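Long-range contacts in beta-galactosidase (Marinomonas sp. ef1, PDB 6Y2K), which probably hydrolyses terminal beta-galactosidic bonds in galactosides such as lactose, working in the cold as a hexameric member of glycoside hydrolase family 42: residues D217-N223 and K254-L259; M415-C421 and Y435-C439; T74-K79 and F100-Y106; G295-D300 and E340-H344. One frame throughout, in Å; residues are numbered along the deposited sequence. Where two conformers were deposited one is given.

Interactions 1 and 4 each join helices that are neighbours round the barrel, interaction 3 joins two loops flanking helix 79-84 at the barrel mouth, and interaction 2 lies in the trimerisation domain. Interactions 2, 3 and 4 are buried; interaction 1 is partly open and is bridged by a salt bridge and a water. Interaction 4 is the polar core contact, built on two histidine-carboxylate bonds, whereas interaction 2 is mainly aromatic, with two cysteine sulfurs beside the rings. Interaction 3 alone is touched by a second subunit. Tyr106 of interaction 3 stacks on Phe222 of interaction 1, and Phe436 of interaction 2 packs on Phe297 of interaction 4, where the two domains meet.

Interaction 1: residues D217-N223 and K254-L259; sequences DQVVAFN and KVGQDL
Asp217 and Lys254 form a salt bridge between two consecutive helices of the (beta/alpha)8 barrel, 205-233 ahead of strand 238-244 and the short 252-256 after it. Lys254 NZ lies 2.7 Å from Asp217 OD1, on the syn side of that oxygen but 32° out of the carboxylate plane. An extended lysine chain, with CG anti to the backbone N (chi1 -165°), spans the gap, while Trp163 holds Asp217 OD2. Two residues on, Val219 makes a light touch, its CG1 4.2 Å from Val255 CG2. Val220 sits where the backbones come closest, its CA 5.2 Å from that of Val255. Its two methyls divide the work: CG2 meets Val255 CG2 at 3.9 Å and the aliphatic part of Lys254, and CG1 faces Asp258 OD2 at 4.0 Å. Asn223 closes the row. Tyr143 and Thr139 hydrogen-bond to its OD1, which fixes the turn of the amide, and ND2 runs over Val255 CG1 at 3.8 Å and meets the branch of Leu259 head-on. One water joins three polar atoms of the two segments: it accepts from Asn223 ND2 at 2.8 Å and donates both to Val220 O and, at 2.7 Å, to Asp258 OD2.

Interaction 2: residues M415-C421 and Y435-C439; sequences MFDYDAC and YFFWC
The ring of Tyr435 is wedged against the chain from Phe416 to Cys421: its CG is anti to the backbone N (chi1 176°), which sends the ring across from its helix. Cys421 N and Ala420 CB lie over one face, and Cys439 SG, from the next turn, over the other. Cys421 CB presses on Tyr435 CD2 at 3.4 Å, and its sulfur stays at the ring edge. Asp417 N donates to Tyr435 OH in a nearly straight bond of 3.0 Å (164°), and the hydroxyl donates to a water that in turn donates to Met415 O. Phe416 leans on the tyrosine, planes at 44°, with Phe416 CE2 and Tyr435 CE2 3.6 Å apart; Phe436 CD2 lies 4.0 Å from Phe416 CE2 and Cys439 SG 4.0 Å from Phe416 CD2, both obliquely. Here, in the trimerisation domain, strand 412-415 of a mixed sheet gives way to helix 418-426, which packs on helix 435-448. Asp417 is the N-cap; in one of its two conformers OD2 accepts from Ala420 N at 2.9 Å through the anti lone pair and Ser458 bonds to OD1. Further out, Phe416 CE1 sits over the Tyr418 ring, and Leu301 touches both residues.

Interaction 3: residues T74-K79 and F100-Y106; sequences TATPPK and FGSRRHY
His105 and Pro77 meet in the tight part of the contact. His105 NE2 donates to Pro77 O at 2.9 Å, in an almost straight bond (169°) that lies in the imidazole plane and uses a lone pair of the carbonyl. The ring gets there because His105 CG stands between the backbone N and carbonyl carbon (chi1 36°) at the centre of an inverse gamma turn. Pro77 O also meets the edge of Phe100, 3.5 Å from CE1. Over one face of that ring lies the lysine chain, a CH-pi contact with Lys79 CB 3.7 Å from the Phe100 centroid, and NZ reaches Glu194 and Glu192 O of a second subunit. Thr76 CG2 abuts Arg103 CB at 3.3 Å, and Arg104, salt-bridged to Asp140, donates from N to Ala75 O at 2.9 Å in a more bent bond. The open side begins beyond Arg103 CB: the guanidinium of this partly exposed residue leads away to His146 and a glycerol probably from the crystallisation liquor. Both segments belong to the connection from strand 67-71 to helix 111-128, on either side of helix 79-84, at the C-terminal mouth of the barrel, where (beta/alpha)8 glycosidases carry their active site.

Interaction 4: residues G295-D300 and E340-H344; sequences GAFHHD and EAFSH
Two histidine-carboxylate hydrogen bonds, His299 to Glu340 and His344 to Asp300, fasten consecutive helices of the (beta/alpha)8 barrel, 294-305 and 333-343, to each other. The bonds run in opposite senses, each segment giving one histidine and one acid, His344 from just past the end of helix 333-343. Glu340, CG anti to its backbone N (chi1 175°) and extended beyond, reaches across to the ring of His299, whose NE2 donates to Glu340 OE1 at 2.8 Å on the anti side, slightly tilted from both planes. Gly295, with no side chain between, brings its CA to 3.5 Å from the same OE1. Ala341 CA lies over one face of the His299 ring, 3.9 Å from the centroid, and Gly295 O over the opposite face; Trp264 bonds to ND1 and fixes its rotation. His344 ND1 donates at 2.7 Å to Asp300 OD1, which is in the imidazole plane, although ND1 itself stands above the carboxylate plane, 48° out of it. Between the two bonds the histidines pack closely, His299 CB 3.4 Å from His344 CB, with their rings oblique at 46°; Ala296 CB lies 3.4 Å from His344 NE2. The acids have second partners: Arg303 and Tyr443 for Asp300, Tyr624 for Glu340. Any charge on these buried acids would be spread over several donors, here where neighbouring helices of a TIM barrel meet the later domains of the chain.

Interaction 1: residues D217-N223 and K254-L259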
loop_
_atom_site.group_PDB
_atom_site.type_symbol
_atom_site.label_atom_id
_atom_site.label_comp_id
_atom_site.label_asym_id
_atom_site.label_seq_id
_atom_site.Cartn_x
_atom_site.Cartn_y
_atom_site.Cartn_z
ATOM N N ASP A 217 22.566 11.011 44.001
ATOM C CA ASP A 217 23.328 11.653 45.085
ATOM C C ASP A 217 24.774 11.150 45.222
ATOM O O ASP A 217 25.643 11.923 45.616
ATOM C CB ASP A 217 22.590 11.527 46.424
ATOM C CG ASP A 217 21.503 12.577 46.602
ATOM O OD1 ASP A 217 21.402 13.525 45.797
ATOM O OD2 ASP A 217 20.749 12.449 47.580
ATOM N N GLN A 218 25.030 9.884 44.899
ATOM C CA GLN A 218 26.400 9.354 44.898
ATOM C C GLN A 218 27.245 9.999 43.786
ATOM O O GLN A 218 28.454 10.215 43.971
ATOM C CB GLN A 218 26.428 7.819 44.769
ATOM C CG GLN A 218 25.581 7.022 45.773
ATOM C CD GLN A 218 25.654 7.531 47.214
ATOM O OE1 GLN A 218 26.738 7.613 47.813
ATOM N NE2 GLN A 218 24.514 7.866 47.774
ATOM N N VAL A 219 26.620 10.316 42.646
ATOM C CA VAL A 219 27.301 11.081 41.591
ATOM C C VAL A 219 27.639 12.487 42.105
ATOM O O VAL A 219 28.755 12.949 41.931
ATOM C CB VAL A 219 26.486 11.163 40.271
ATOM C CG1 VAL A 219 27.255 11.946 39.206
ATOM C CG2 VAL A 219 26.156 9.759 39.753
ATOM N N VAL A 220 26.674 13.133 42.760
ATOM C CA VAL A 220 26.881 14.456 43.373
ATOM C C VAL A 220 28.073 14.419 44.332
ATOM O O VAL A 220 28.971 15.262 44.222
ATOM C CB VAL A 220 25.608 14.968 44.101
ATOM C CG1 VAL A 220 25.864 16.290 44.828
ATOM C CG2 VAL A 220 24.457 15.126 43.109
ATOM N N ALA A 221 28.095 13.430 45.230
ATOM C CA ALA A 221 29.169 13.276 46.234
ATOM C C ALA A 221 30.540 12.986 45.620
ATOM O O ALA A 221 31.547 13.567 46.034
ATOM C CB ALA A 221 28.813 12.180 47.230
ATOM N N PHE A 222 30.566 12.084 44.639
ATOM C CA PHE A 222 31.791 11.740 43.890
ATOM C C PHE A 222 32.404 12.964 43.217
ATOM O O PHE A 222 33.626 13.157 43.247
ATOM C CB PHE A 222 31.462 10.669 42.846
ATOM C CG PHE A 222 32.645 10.159 42.056
ATOM C CD1 PHE A 222 33.047 10.792 40.887
ATOM C CD2 PHE A 222 33.312 9.002 42.447
ATOM C CE1 PHE A 222 34.105 10.300 40.130
ATOM C CE2 PHE A 222 34.379 8.505 41.702
ATOM C CZ PHE A 222 34.779 9.159 40.543
ATOM N N ASN A 223 31.551 13.778 42.601
ATOM C CA ASN A 223 31.980 15.002 41.936
ATOM C C ASN A 223 32.426 16.066 42.953
ATOM O O ASN A 223 33.441 16.746 42.746
ATOM C CB ASN A 223 30.849 15.545 41.051
ATOM C CG ASN A 223 31.252 16.794 40.283
ATOM O OD1 ASN A 223 32.144 16.748 39.433
ATOM N ND2 ASN A 223 30.600 17.919 40.588
ATOM N N LYS A 254 21.638 19.424 40.027
ATOM C CA LYS A 254 22.236 19.294 41.358
ATOM C C LYS A 254 23.757 19.171 41.267
ATOM O O LYS A 254 24.477 19.845 42.005
ATOM C CB LYS A 254 21.618 18.124 42.135
ATOM C CG LYS A 254 21.929 18.142 43.625
ATOM C CD LYS A 254 21.176 17.051 44.365
ATOM C CE LYS A 254 21.461 17.120 45.863
ATOM N NZ LYS A 254 20.772 16.051 46.637
ATOM N N VAL A 255 24.245 18.342 40.343
ATOM C CA VAL A 255 25.692 18.271 40.062
ATOM C C VAL A 255 26.200 19.657 39.639
ATOM O O VAL A 255 27.260 20.091 40.083
ATOM C CB VAL A 255 26.022 17.207 38.989
ATOM C CG1 VAL A 255 27.474 17.299 38.520
ATOM C CG2 VAL A 255 25.739 15.815 39.534
ATOM N N GLY A 256 25.419 20.349 38.808
ATOM C CA GLY A 256 25.750 21.686 38.327
ATOM C C GLY A 256 25.919 22.767 39.383
ATOM O O GLY A 256 26.662 23.722 39.146
ATOM N N GLN A 257 25.247 22.627 40.533
ATOM C CA GLN A 257 25.383 23.561 41.667
ATOM C C GLN A 257 26.835 23.670 42.148
ATOM O O GLN A 257 27.249 24.704 42.671
ATOM C CB GLN A 257 24.524 23.121 42.869
ATOM C CG GLN A 257 23.015 23.206 42.704
ATOM C CD GLN A 257 22.277 22.610 43.894
ATOM O OE1 GLN A 257 21.060 22.459 43.871
ATOM N NE2 GLN A 257 23.024 22.257 44.940
ATOM N N ASP A 258 27.601 22.585 41.995
ATOM C CA ASP A 258 28.990 22.535 42.455
ATOM C C ASP A 258 30.026 22.928 41.398
ATOM O O ASP A 258 31.220 22.872 41.665
ATOM C CB ASP A 258 29.293 21.132 43.020
ATOM C CG ASP A 258 28.450 20.804 44.252
ATOM O OD1 ASP A 258 28.244 21.702 45.092
ATOM O OD2 ASP A 258 27.999 19.647 44.392
ATOM N N LEU A 259 29.576 23.336 40.213
ATOM C CA LEU A 259 30.463 23.633 39.102
ATOM C C LEU A 259 30.201 25.037 38.567
ATOM O O LEU A 259 29.187 25.662 38.893
ATOM C CB LEU A 259 30.282 22.591 37.994
ATOM C CG LEU A 259 30.698 21.156 38.360
ATOM C CD1 LEU A 259 30.095 20.169 37.366
ATOM C CD2 LEU A 259 32.214 20.994 38.406
HETATM O O HOH W 1 28.633 17.736 42.635
#

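Interaction 2: residues M415-C421 and Y435-C439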
loop_
_atom_site.group_PDB
_atom_site.type_symbol
_atom_site.label_atom_id
_atom_site.label_comp_id
_atom_site.label_asym_id
_atom_site.label_seq_id
_atom_site.Cartn_x
_atom_site.Cartn_y
_atom_site.Cartn_z
ATOM N N MET A 415 9.926 23.915 31.962
ATOM C CA MET A 415 10.468 23.364 33.212
ATOM C C MET A 415 10.750 21.866 33.088
ATOM O O MET A 415 9.813 21.068 32.917
ATOM C CB MET A 415 9.496 23.610 34.371
ATOM C CG MET A 415 9.987 23.143 35.740
ATOM S SD MET A 415 8.902 23.676 37.079
ATOM C CE MET A 415 9.349 25.410 37.151
ATOM N N PHE A 416 12.032 21.500 33.192
ATOM C CA PHE A 416 12.486 20.113 33.161
ATOM C C PHE A 416 12.976 19.704 34.552
ATOM O O PHE A 416 13.835 20.374 35.128
ATOM C CB PHE A 416 13.624 19.953 32.151
ATOM C CG PHE A 416 14.019 18.524 31.908
ATOM C CD1 PHE A 416 14.966 17.901 32.715
ATOM C CD2 PHE A 416 13.421 17.786 30.892
ATOM C CE1 PHE A 416 15.327 16.583 32.502
ATOM C CE2 PHE A 416 13.772 16.459 30.681
ATOM C CZ PHE A 416 14.728 15.858 31.485
ATOM N N ASP A 417 12.437 18.600 35.065
ATOM C CA ASP A 417 12.720 18.119 36.412
ATOM C C ASP A 417 13.189 16.659 36.332
ATOM O O ASP A 417 12.411 15.784 35.960
ATOM C CB ASP A 417 11.446 18.243 37.260
ATOM C CG ASP A 417 11.706 18.095 38.745
ATOM O OD1 ASP A 417 11.994 19.112 39.413
ATOM O OD2 ASP A 417 11.598 16.960 39.248
ATOM N N TYR A 418 14.457 16.403 36.676
ATOM C CA TYR A 418 14.982 15.028 36.679
ATOM C C TYR A 418 14.186 14.092 37.604
ATOM O O TYR A 418 13.951 12.932 37.265
ATOM C CB TYR A 418 16.479 15.000 37.012
ATOM C CG TYR A 418 17.322 15.540 35.885
ATOM C CD1 TYR A 418 17.735 14.714 34.837
ATOM C CD2 TYR A 418 17.690 16.884 35.845
ATOM C CE1 TYR A 418 18.497 15.212 33.788
ATOM C CE2 TYR A 418 18.453 17.390 34.801
ATOM C CZ TYR A 418 18.851 16.549 33.774
ATOM O OH TYR A 418 19.599 17.051 32.735
ATOM N N ASP A 419 13.731 14.609 38.739
ATOM C CA ASP A 419 12.943 13.800 39.656
ATOM C C ASP A 419 11.623 13.354 39.021
ATOM O O ASP A 419 11.223 12.200 39.182
ATOM C CB ASP A 419 12.697 14.522 40.984
ATOM C CG ASP A 419 12.351 13.569 42.097
ATOM O OD1 ASP A 419 13.282 12.906 42.604
ATOM O OD2 ASP A 419 11.152 13.478 42.456
ATOM N N ALA A 420 10.965 14.261 38.292
ATOM C CA ALA A 420 9.760 13.927 37.520
ATOM C C ALA A 420 10.067 12.882 36.442
ATOM O O ALA A 420 9.311 11.925 36.269
ATOM C CB ALA A 420 9.154 15.174 36.881
ATOM N N CYS A 421 11.183 13.063 35.742
ATOM C CA CYS A 421 11.638 12.088 34.743
ATOM C C CYS A 421 11.745 10.668 35.315
ATOM O O CYS A 421 11.233 9.712 34.724
ATOM C CB CYS A 421 12.984 12.514 34.152
ATOM S SG CYS A 421 13.453 11.569 32.698
ATOM N N TYR A 435 8.448 10.746 29.495
ATOM C CA TYR A 435 8.582 12.140 29.930
ATOM C C TYR A 435 9.495 12.931 29.000
ATOM O O TYR A 435 9.122 13.997 28.520
ATOM C CB TYR A 435 9.135 12.204 31.345
ATOM C CG TYR A 435 9.418 13.603 31.886
ATOM C CD1 TYR A 435 8.381 14.476 32.185
ATOM C CD2 TYR A 435 10.725 14.042 32.110
ATOM C CE1 TYR A 435 8.627 15.745 32.704
ATOM C CE2 TYR A 435 10.980 15.305 32.631
ATOM C CZ TYR A 435 9.928 16.148 32.933
ATOM O OH TYR A 435 10.156 17.400 33.455
ATOM N N PHE A 436 10.680 12.395 28.745
ATOM C CA PHE A 436 11.645 13.072 27.884
ATOM C C PHE A 436 11.089 13.325 26.477
ATOM O O PHE A 436 11.275 14.414 25.921
ATOM C CB PHE A 436 12.964 12.290 27.798
ATOM C CG PHE A 436 14.069 13.068 27.151
ATOM C CD1 PHE A 436 14.165 13.148 25.768
ATOM C CD2 PHE A 436 14.989 13.754 27.925
ATOM C CE1 PHE A 436 15.172 13.884 25.175
ATOM C CE2 PHE A 436 15.999 14.494 27.338
ATOM C CZ PHE A 436 16.092 14.556 25.962
ATOM N N PHE A 437 10.414 12.324 25.905
ATOM C CA PHE A 437 9.846 12.454 24.558
ATOM C C PHE A 437 8.808 13.583 24.545
ATOM O O PHE A 437 8.793 14.407 23.637
ATOM C CB PHE A 437 9.158 11.164 24.086
ATOM C CG PHE A 437 10.076 9.992 23.826
ATOM C CD1 PHE A 437 11.411 9.950 24.247
ATOM C CD2 PHE A 437 9.547 8.855 23.212
ATOM C CE1 PHE A 437 12.193 8.825 24.019
ATOM C CE2 PHE A 437 10.328 7.733 22.983
ATOM C CZ PHE A 437 11.653 7.719 23.389
ATOM N N TRP A 438 7.938 13.595 25.548
ATOM C CA TRP A 438 6.880 14.605 25.657
ATOM C C TRP A 438 7.477 16.013 25.787
ATOM O O TRP A 438 7.043 16.925 25.081
ATOM C CB TRP A 438 5.943 14.279 26.827
ATOM C CG TRP A 438 4.881 15.318 27.097
ATOM C CD1 TRP A 438 4.720 16.020 28.244
ATOM C CD2 TRP A 438 3.845 15.761 26.204
ATOM N NE1 TRP A 438 3.654 16.880 28.136
ATOM C CE2 TRP A 438 3.095 16.744 26.894
ATOM C CE3 TRP A 438 3.482 15.431 24.890
ATOM C CZ2 TRP A 438 1.985 17.399 26.318
ATOM C CZ3 TRP A 438 2.383 16.084 24.309
ATOM C CH2 TRP A 438 1.658 17.068 25.025
ATOM N N CYS A 439 8.488 16.169 26.653
ATOM C CA CYS A 439 9.193 17.454 26.801
ATOM C C CYS A 439 9.810 17.896 25.467
ATOM O O CYS A 439 9.652 19.052 25.044
ATOM C CB CYS A 439 10.279 17.383 27.883
ATOM S SG CYS A 439 9.704 17.229 29.594
HETATM O O HOH W 2 8.078 19.333 34.105
#

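Interaction 3: residues T74-K79 and F100-Y106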
loop_
_atom_site.group_PDB
_atom_site.type_symbol
_atom_site.label_atom_id
_atom_site.label_comp_id
_atom_site.label_asym_id
_atom_site.label_seq_id
_atom_site.Cartn_x
_atom_site.Cartn_y
_atom_site.Cartn_z
ATOM N N THR A 74 39.803 10.068 36.310
ATOM C CA THR A 74 39.105 9.100 37.159
ATOM C C THR A 74 38.038 8.244 36.447
ATOM O O THR A 74 37.500 7.312 37.054
ATOM C CB THR A 74 38.476 9.797 38.383
ATOM O OG1 THR A 74 37.617 10.857 37.956
ATOM C CG2 THR A 74 39.549 10.372 39.288
ATOM N N ALA A 75 37.744 8.538 35.182
ATOM C CA ALA A 75 36.806 7.730 34.390
ATOM C C ALA A 75 37.368 6.365 34.044
ATOM O O ALA A 75 36.603 5.413 33.857
ATOM C CB ALA A 75 36.426 8.459 33.107
ATOM N N THR A 76 38.693 6.282 33.937
ATOM C CA THR A 76 39.387 5.086 33.482
ATOM C C THR A 76 40.579 4.754 34.393
ATOM O O THR A 76 41.731 4.925 33.994
ATOM C CB THR A 76 39.852 5.246 32.014
ATOM O OG1 THR A 76 40.414 6.545 31.807
ATOM C CG2 THR A 76 38.684 5.080 31.068
ATOM N N PRO A 77 40.306 4.267 35.625
ATOM C CA PRO A 77 41.415 3.858 36.495
ATOM C C PRO A 77 42.117 2.590 35.974
ATOM O O PRO A 77 41.486 1.795 35.258
ATOM C CB PRO A 77 40.736 3.600 37.843
ATOM C CG PRO A 77 39.330 3.232 37.487
ATOM C CD PRO A 77 38.997 4.066 36.279
ATOM N N PRO A 78 43.415 2.408 36.309
ATOM C CA PRO A 78 44.163 1.282 35.737
ATOM C C PRO A 78 43.802 -0.071 36.343
ATOM O O PRO A 78 43.235 -0.127 37.433
ATOM C CB PRO A 78 45.635 1.621 36.042
ATOM C CG PRO A 78 45.647 2.943 36.726
ATOM C CD PRO A 78 44.253 3.226 37.203
ATOM N N LYS A 79 44.186 -1.144 35.652
ATOM C CA LYS A 79 43.843 -2.502 36.081
ATOM C C LYS A 79 44.465 -2.876 37.432
ATOM O O LYS A 79 43.822 -3.553 38.243
ATOM C CB LYS A 79 44.256 -3.527 35.026
ATOM C CG LYS A 79 43.821 -4.970 35.307
ATOM C CD LYS A 79 42.357 -5.102 35.719
ATOM C CE LYS A 79 41.767 -6.449 35.298
ATOM N NZ LYS A 79 42.516 -7.597 35.883
ATOM N N PHE A 100 36.712 -4.357 34.053
ATOM C CA PHE A 100 37.779 -3.700 33.296
ATOM C C PHE A 100 37.857 -4.203 31.847
ATOM O O PHE A 100 37.498 -5.352 31.546
ATOM C CB PHE A 100 39.121 -3.958 34.003
ATOM C CG PHE A 100 40.279 -3.166 33.452
ATOM C CD1 PHE A 100 40.590 -1.908 33.959
ATOM C CD2 PHE A 100 41.074 -3.691 32.448
ATOM C CE1 PHE A 100 41.656 -1.172 33.449
ATOM C CE2 PHE A 100 42.140 -2.956 31.928
ATOM C CZ PHE A 100 42.432 -1.701 32.433
ATOM N N GLY A 101 38.379 -3.339 30.974
ATOM C CA GLY A 101 38.590 -3.628 29.557
ATOM C C GLY A 101 37.977 -2.619 28.599
ATOM O O GLY A 101 38.214 -2.702 27.381
ATOM N N SER A 102 37.168 -1.697 29.144
ATOM C CA SER A 102 36.569 -0.597 28.403
ATOM C C SER A 102 36.801 0.679 29.234
ATOM O O SER A 102 37.970 1.034 29.481
ATOM C CB SER A 102 35.080 -0.895 28.091
ATOM O OG SER A 102 34.270 -0.972 29.264
ATOM N N ARG A 103 35.739 1.353 29.666
ATOM C CA ARG A 103 35.865 2.537 30.529
ATOM C C ARG A 103 34.703 2.599 31.511
ATOM O O ARG A 103 33.740 1.847 31.373
ATOM C CB ARG A 103 35.936 3.832 29.693
ATOM C CG ARG A 103 34.753 4.080 28.758
ATOM C CD ARG A 103 34.850 5.448 28.088
ATOM N NE ARG A 103 33.783 5.665 27.109
ATOM C CZ ARG A 103 33.735 6.677 26.236
ATOM N NH1 ARG A 103 34.699 7.604 26.172
ATOM N NH2 ARG A 103 32.702 6.757 25.402
ATOM N N ARG A 104 34.821 3.501 32.492
ATOM C CA ARG A 104 33.791 3.758 33.507
ATOM C C ARG A 104 33.498 2.553 34.422
ATOM O O ARG A 104 32.384 2.386 34.925
ATOM C CB ARG A 104 32.502 4.305 32.858
ATOM C CG ARG A 104 32.676 5.656 32.153
ATOM C CD ARG A 104 31.384 6.476 32.213
ATOM N NE ARG A 104 30.993 6.574 33.605
ATOM C CZ ARG A 104 31.556 7.391 34.487
ATOM N NH1 ARG A 104 32.480 8.279 34.122
ATOM N NH2 ARG A 104 31.173 7.339 35.747
ATOM N N HIS A 105 34.543 1.776 34.693
ATOM C CA HIS A 105 34.468 0.559 35.536
ATOM C C HIS A 105 34.602 0.883 37.030
ATOM O O HIS A 105 35.583 0.533 37.686
ATOM C CB HIS A 105 35.516 -0.487 35.095
ATOM C CG HIS A 105 36.806 0.115 34.638
ATOM N ND1 HIS A 105 37.030 0.452 33.322
ATOM C CD2 HIS A 105 37.912 0.497 35.321
ATOM C CE1 HIS A 105 38.233 0.984 33.207
ATOM N NE2 HIS A 105 38.791 1.023 34.405
ATOM N N TYR A 106 33.592 1.562 37.561
ATOM C CA TYR A 106 33.441 1.757 38.993
ATOM C C TYR A 106 31.997 2.102 39.322
ATOM O O TYR A 106 31.265 2.625 38.468
ATOM C CB TYR A 106 34.366 2.872 39.510
ATOM C CG TYR A 106 34.092 4.272 38.977
ATOM C CD1 TYR A 106 33.171 5.118 39.605
ATOM C CD2 TYR A 106 34.785 4.769 37.869
ATOM C CE1 TYR A 106 32.928 6.407 39.131
ATOM C CE2 TYR A 106 34.541 6.047 37.380
ATOM C CZ TYR A 106 33.618 6.866 38.018
ATOM O OH TYR A 106 33.389 8.137 37.539
#

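Interaction 4: residues G295-D300 and E340-H344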
loop_
_atom_site.group_PDB
_atom_site.type_symbol
_atom_site.label_atom_id
_atom_site.label_comp_id
_atom_site.label_asym_id
_atom_site.label_seq_id
_atom_site.Cartn_x
_atom_site.Cartn_y
_atom_site.Cartn_z
ATOM N N GLY A 295 20.412 19.321 19.187
ATOM C CA GLY A 295 21.377 20.166 19.894
ATOM C C GLY A 295 20.674 21.204 20.746
ATOM O O GLY A 295 20.951 21.331 21.937
ATOM N N ALA A 296 19.761 21.932 20.105
ATOM C CA ALA A 296 18.979 23.005 20.725
ATOM C C ALA A 296 18.384 22.652 22.080
ATOM O O ALA A 296 18.542 23.405 23.039
ATOM C CB ALA A 296 17.876 23.452 19.773
ATOM N N PHE A 297 17.682 21.521 22.158
ATOM C CA PHE A 297 17.081 21.066 23.411
ATOM C C PHE A 297 18.115 21.017 24.536
ATOM O O PHE A 297 17.880 21.528 25.628
ATOM C CB PHE A 297 16.430 19.683 23.239
ATOM C CG PHE A 297 15.681 19.217 24.462
ATOM C CD1 PHE A 297 14.345 19.555 24.644
ATOM C CD2 PHE A 297 16.316 18.466 25.447
ATOM C CE1 PHE A 297 13.655 19.149 25.772
ATOM C CE2 PHE A 297 15.623 18.051 26.583
ATOM C CZ PHE A 297 14.294 18.387 26.740
ATOM N N HIS A 298 19.259 20.410 24.245
ATOM C CA HIS A 298 20.326 20.240 25.221
ATOM C C HIS A 298 21.120 21.525 25.494
ATOM O O HIS A 298 21.537 21.756 26.626
ATOM C CB HIS A 298 21.238 19.098 24.784
ATOM C CG HIS A 298 20.542 17.780 24.783
ATOM N ND1 HIS A 298 19.993 17.230 23.646
ATOM C CD2 HIS A 298 20.240 16.934 25.797
ATOM C CE1 HIS A 298 19.402 16.089 23.954
ATOM N NE2 HIS A 298 19.536 15.885 25.251
ATOM N N HIS A 299 21.315 22.361 24.479
ATOM C CA HIS A 299 21.957 23.661 24.701
ATOM C C HIS A 299 21.165 24.455 25.761
ATOM O O HIS A 299 21.745 25.010 26.688
ATOM C CB HIS A 299 22.025 24.496 23.428
ATOM C CG HIS A 299 22.831 23.891 22.324
ATOM N ND1 HIS A 299 24.017 23.229 22.534
ATOM C CD2 HIS A 299 22.638 23.897 20.984
ATOM C CE1 HIS A 299 24.517 22.840 21.374
ATOM N NE2 HIS A 299 23.694 23.227 20.415
ATOM N N ASP A 300 19.839 24.483 25.622
ATOM C CA ASP A 300 18.966 25.195 26.574
ATOM C C ASP A 300 18.896 24.532 27.963
ATOM O O ASP A 300 18.941 25.222 28.988
ATOM C CB ASP A 300 17.553 25.380 25.984
ATOM C CG ASP A 300 17.523 26.339 24.780
ATOM O OD1 ASP A 300 18.437 27.204 24.647
ATOM O OD2 ASP A 300 16.577 26.217 23.957
ATOM N N GLU A 340 24.968 26.974 15.635
ATOM C CA GLU A 340 23.813 26.570 16.435
ATOM C C GLU A 340 24.130 26.754 17.914
ATOM O O GLU A 340 23.399 27.456 18.623
ATOM C CB GLU A 340 23.434 25.111 16.110
ATOM C CG GLU A 340 22.325 24.482 16.931
ATOM C CD GLU A 340 22.420 22.963 16.885
ATOM O OE1 GLU A 340 23.108 22.403 17.763
ATOM O OE2 GLU A 340 21.846 22.342 15.958
ATOM N N ALA A 341 25.226 26.149 18.373
ATOM C CA ALA A 341 25.621 26.262 19.790
ATOM C C ALA A 341 25.815 27.727 20.212
ATOM O O ALA A 341 25.326 28.139 21.277
ATOM C CB ALA A 341 26.869 25.450 20.077
ATOM N N PHE A 342 26.479 28.518 19.367
ATOM C CA PHE A 342 26.668 29.964 19.646
ATOM C C PHE A 342 25.343 30.718 19.774
ATOM O O PHE A 342 25.212 31.570 20.651
ATOM C CB PHE A 342 27.527 30.642 18.575
ATOM C CG PHE A 342 28.977 30.196 18.545
ATOM C CD1 PHE A 342 29.622 29.664 19.667
ATOM C CD2 PHE A 342 29.711 30.360 17.384
ATOM C CE1 PHE A 342 30.953 29.270 19.600
ATOM C CE2 PHE A 342 31.049 29.996 17.323
ATOM C CZ PHE A 342 31.669 29.443 18.428
ATOM N N SER A 343 24.359 30.384 18.938
ATOM C CA SER A 343 23.022 31.011 19.028
ATOM C C SER A 343 22.297 30.749 20.360
ATOM O O SER A 343 21.460 31.560 20.771
ATOM C CB SER A 343 22.131 30.613 17.840
ATOM O OG SER A 343 21.578 29.304 17.985
ATOM N N HIS A 344 22.612 29.628 21.019
ATOM C CA HIS A 344 22.084 29.305 22.352
ATOM C C HIS A 344 22.981 29.817 23.501
ATOM O O HIS A 344 22.745 29.473 24.666
ATOM C CB HIS A 344 21.856 27.780 22.483
ATOM C CG HIS A 344 20.739 27.253 21.628
ATOM N ND1 HIS A 344 19.479 26.999 22.125
ATOM C CD2 HIS A 344 20.692 26.942 20.309
ATOM C CE1 HIS A 344 18.702 26.559 21.148
ATOM N NE2 HIS A 344 19.414 26.512 20.034
HETATM O O HOH W 3 19.647 21.482 17.201
#